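PDB 2F7L: Phosphoglucosamine/phosphogalactosamine mutase from Sulfolobus tokodaii, which interconverts glucosamine 6-phosphate and glucosamine 1-phosphate, and likewise the galactosamine phosphates, in the synthesis of UDP-GlcNAc and UDP-GalNAc. Local coordinates for residues V92-S97 against P102-K107; V42-D45 against G50-L53. All coordinates share one frame; numbering follows the deposited sequence.

Interaction 1. Residues V92-S97 against P102-K107; sequences VVITAS and PYNGIK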
# COMPACT_ATOMS: atom_id res chain seq x y z
N VAL A 92 14.02 -5.13 8.08
CA VAL A 92 13.72 -3.73 8.27
C VAL A 92 14.04 -3.00 6.97
O VAL A 92 15.14 -3.10 6.43
CB VAL A 92 14.47 -3.16 9.51
CG1 VAL A 92 15.52 -4.10 9.94
CG2 VAL A 92 15.02 -1.78 9.22
N VAL A 93 13.03 -2.32 6.44
CA VAL A 93 13.11 -1.54 5.20
C VAL A 93 13.20 -0.02 5.52
O VAL A 93 12.42 0.51 6.33
CB VAL A 93 11.84 -1.78 4.32
CG1 VAL A 93 12.00 -1.11 3.01
CG2 VAL A 93 11.59 -3.24 4.14
N ILE A 94 14.15 0.66 4.87
CA ILE A 94 14.34 2.11 5.05
C ILE A 94 13.47 2.76 4.01
O ILE A 94 13.85 2.82 2.84
CB ILE A 94 15.82 2.54 4.82
CG1 ILE A 94 16.72 2.06 5.96
CG2 ILE A 94 15.93 4.06 4.80
CD1 ILE A 94 16.55 0.61 6.31
N THR A 95 12.31 3.27 4.44
CA THR A 95 11.36 3.89 3.51
C THR A 95 10.34 4.79 4.18
O THR A 95 10.03 4.64 5.37
CB THR A 95 10.59 2.78 2.74
OG1 THR A 95 9.86 3.35 1.65
CG2 THR A 95 9.61 2.05 3.69
N ALA A 96 9.80 5.73 3.41
CA ALA A 96 8.77 6.65 3.92
C ALA A 96 7.50 6.46 3.08
O ALA A 96 6.69 7.37 2.92
CB ALA A 96 9.25 8.11 3.85
N SER A 97 7.35 5.26 2.55
CA SER A 97 6.18 4.89 1.75
C SER A 97 5.86 5.88 0.61
O SER A 97 6.55 5.89 -0.43
CB SER A 97 4.97 4.72 2.69
OG SER A 97 3.92 3.95 2.10
N PRO A 102 11.45 14.73 1.05
CA PRO A 102 12.33 14.89 2.21
C PRO A 102 12.16 13.90 3.37
O PRO A 102 12.94 13.90 4.32
CB PRO A 102 12.13 16.36 2.61
CG PRO A 102 10.74 16.63 2.18
CD PRO A 102 10.59 15.91 0.86
N TYR A 103 11.17 13.03 3.26
CA TYR A 103 10.91 12.04 4.30
C TYR A 103 11.60 10.70 4.07
O TYR A 103 11.98 10.34 2.95
CB TYR A 103 9.41 11.75 4.40
CG TYR A 103 8.61 12.85 5.02
CD1 TYR A 103 8.14 12.74 6.33
CD2 TYR A 103 8.36 14.02 4.31
CE1 TYR A 103 7.44 13.80 6.93
CE2 TYR A 103 7.66 15.09 4.90
CZ TYR A 103 7.21 14.97 6.21
OH TYR A 103 6.57 16.04 6.79
N ASN A 104 11.76 9.96 5.16
CA ASN A 104 12.29 8.61 5.13
C ASN A 104 11.87 7.99 6.45
O ASN A 104 11.44 8.71 7.34
CB ASN A 104 13.80 8.60 4.96
CG ASN A 104 14.27 7.40 4.16
OD1 ASN A 104 15.34 7.41 3.54
ND2 ASN A 104 13.47 6.35 4.17
N GLY A 105 11.95 6.68 6.59
CA GLY A 105 11.53 6.07 7.83
C GLY A 105 11.93 4.63 8.02
O GLY A 105 12.76 4.08 7.29
N ILE A 106 11.35 3.99 9.01
CA ILE A 106 11.69 2.62 9.27
C ILE A 106 10.47 1.76 9.31
O ILE A 106 9.55 2.05 10.05
CB ILE A 106 12.38 2.47 10.63
CG1 ILE A 106 13.65 3.32 10.68
CG2 ILE A 106 12.69 1.02 10.89
CD1 ILE A 106 14.77 2.79 9.84
N LYS A 107 10.45 0.73 8.48
CA LYS A 107 9.35 -0.23 8.48
C LYS A 107 10.00 -1.50 9.03
O LYS A 107 11.19 -1.76 8.82
CB LYS A 107 8.85 -0.51 7.06
CG LYS A 107 7.61 0.28 6.65
CD LYS A 107 7.12 -0.11 5.26
CE LYS A 107 6.01 0.82 4.76
NZ LYS A 107 5.67 0.69 3.28
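Strands 92-94 and 103-107 pair antiparallel, their N-to-C directions 170° apart and their axes 4.8 Å apart at the closest point. V93 and K107 form a hydrogen-bonded pair, and I94 and I106 form the non-hydrogen-bonded pair beside it. K107 N gives a nearly straight bond to V93 O (2.9 Å, 168° at the hydrogen), and the return bond, V93 N to K107 O, is 3.1 Å. Past the strand end, T95 N still reaches G105 O at 3.0 Å. G105 O takes a CA-H contact from I94 as well.

This is a beta hairpin of domain I in the phosphohexose mutase fold. Its turn region carries S97, by similarity the phosphoserine intermediate, not phosphorylated here. On the face with I94, the side chains of V92 and I106 run side by side, with V92 CG2 4.0 Å from I106 CG2. Helices 20-34 and 50-63 cover I106.

On the other face, the extended K107 chain crosses T95 at a slant, and its NZ ends in salt bridges with D8, D243 and D245, the last two magnesium ligands by similarity. T95 CG2 touches K107 CD at 3.7 Å. With OG1 anti to the backbone N (chi1 -168°), T95 OG1 accepts from S97 N at 3.3 Å, an ST turn, and the same oxygen bonds D45. With an alanine in place of T95 the hydroxyl and CG2 are gone, and the loop bearing S97 is likely to lose its tie to D45 and be freer to shift, while K107 CD loses the methyl it packs on. S97 OG bonds D8. Farther along, A96 CB meets Y103 CB at 3.7 Å, while the Y103 ring leads away from the loop.

Interaction 2. Residues V42-D45 against G50-L53; sequences VGRD and GDML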
# COMPACT_ATOMS: atom_id res chain seq x y z
N VAL A 42 18.02 -6.44 5.62
CA VAL A 42 17.87 -4.99 5.56
C VAL A 42 17.88 -4.50 4.12
O VAL A 42 18.79 -4.81 3.37
CB VAL A 42 19.03 -4.28 6.31
CG1 VAL A 42 18.85 -2.78 6.23
CG2 VAL A 42 19.08 -4.74 7.76
N GLY A 43 16.86 -3.73 3.73
CA GLY A 43 16.79 -3.23 2.36
C GLY A 43 16.32 -1.78 2.34
O GLY A 43 16.00 -1.25 3.40
N ARG A 44 16.25 -1.15 1.17
CA ARG A 44 15.82 0.27 1.11
C ARG A 44 15.22 0.72 -0.21
O ARG A 44 15.44 0.12 -1.26
CB ARG A 44 17.00 1.19 1.41
CG ARG A 44 17.95 1.39 0.25
CD ARG A 44 19.17 2.15 0.71
NE ARG A 44 19.56 3.18 -0.25
CZ ARG A 44 20.45 3.01 -1.22
NH1 ARG A 44 21.06 1.82 -1.36
NH2 ARG A 44 20.73 4.01 -2.05
N ASP A 45 14.45 1.80 -0.16
CA ASP A 45 13.89 2.31 -1.38
C ASP A 45 14.88 3.37 -1.88
O ASP A 45 16.05 3.38 -1.49
CB ASP A 45 12.49 2.88 -1.15
CG ASP A 45 12.50 4.19 -0.40
OD1 ASP A 45 13.60 4.73 -0.12
OD2 ASP A 45 11.40 4.69 -0.10
N GLY A 50 19.05 7.22 2.31
CA GLY A 50 19.33 5.83 2.00
C GLY A 50 20.51 5.08 2.57
O GLY A 50 20.34 4.16 3.36
N ASP A 51 21.70 5.45 2.12
CA ASP A 51 22.90 4.81 2.58
C ASP A 51 23.17 5.13 4.02
O ASP A 51 23.43 4.23 4.83
CB ASP A 51 24.10 5.26 1.75
CG ASP A 51 24.59 4.17 0.83
OD1 ASP A 51 23.82 3.82 -0.13
OD2 ASP A 51 25.74 3.66 1.08
N MET A 52 23.10 6.40 4.36
CA MET A 52 23.38 6.77 5.72
C MET A 52 22.57 5.89 6.66
O MET A 52 23.15 5.21 7.52
CB MET A 52 23.05 8.23 5.94
CG MET A 52 23.37 8.71 7.34
SD MET A 52 21.99 9.62 7.96
CE MET A 52 22.39 11.22 7.51
N LEU A 53 21.26 5.86 6.47
CA LEU A 53 20.37 5.07 7.32
C LEU A 53 20.60 3.57 7.33
O LEU A 53 20.42 2.94 8.35
CB LEU A 53 18.92 5.39 6.98
CG LEU A 53 18.52 6.81 7.41
CD1 LEU A 53 17.00 7.03 7.24
CD2 LEU A 53 18.94 7.05 8.88
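R44, the last residue of strand 39-44, meets G50 and D51 of helix 50-63. Taken in order, V42 comes first. Its side chain packs on V57 and L61, farther along the same helix. G43 has no side chain. Its backbone bonds to V92 and I94 of the neighbouring strand.

R44 carries the contact. CG sits between the backbone N and the carbonyl carbon (chi1 79°), and the chain bends at chi3, which brings the distal part across G50. R44 CD lies 3.5 Å from G50 O. R44 NE lies 3.5 Å from G50 CA, approaching obliquely. G50 presents backbone to the arginine, with no side chain between them.

The guanidinium then comes up to D51. OD1 of D51 stands over one face, 3.4 Å above the plane and displaced from the centre of the group, and it is 3.6 Å from R44 NH1. The carboxylate and guanidinium planes are 81° apart. After R44 the chain leaves the strand at D45, whose carboxylate turns instead toward R47 in the connecting loop.

These segments form the first beta-alpha step of a beta-alpha-beta unit completed by strand 67-73, within domain I. The D51 carboxylate has a second partner, since OD2 bridges to K55 one turn along the helix. The salt bridge between R44 and D51 is long, and no N-H of the arginine points at the oxygen. The attraction is therefore one of charge alone. Such a pairing, between a partly exposed arginine and an exposed aspartate, probably fixes the rotation of neither group.

Both contacts lie in domain I, with centres 8 Å apart. Interaction 2 comes first along the chain, and interaction 1 follows it. They share one mixed sheet, in which strands 39-44 and 90-94 are parallel, hydrogen-bonded neighbours and strand 103-109 follows on the far side of 90-94. R44 CB packs near I94 O. Helix 50-63, part of interaction 2, also packs on V92 and I94 of interaction 1. Strand 39-44 thus continues the sheet of the hairpin, and helix 50-63 packs on one face of both. The loop after strand 39-44 runs beside the loop bearing the presumed active-site serine.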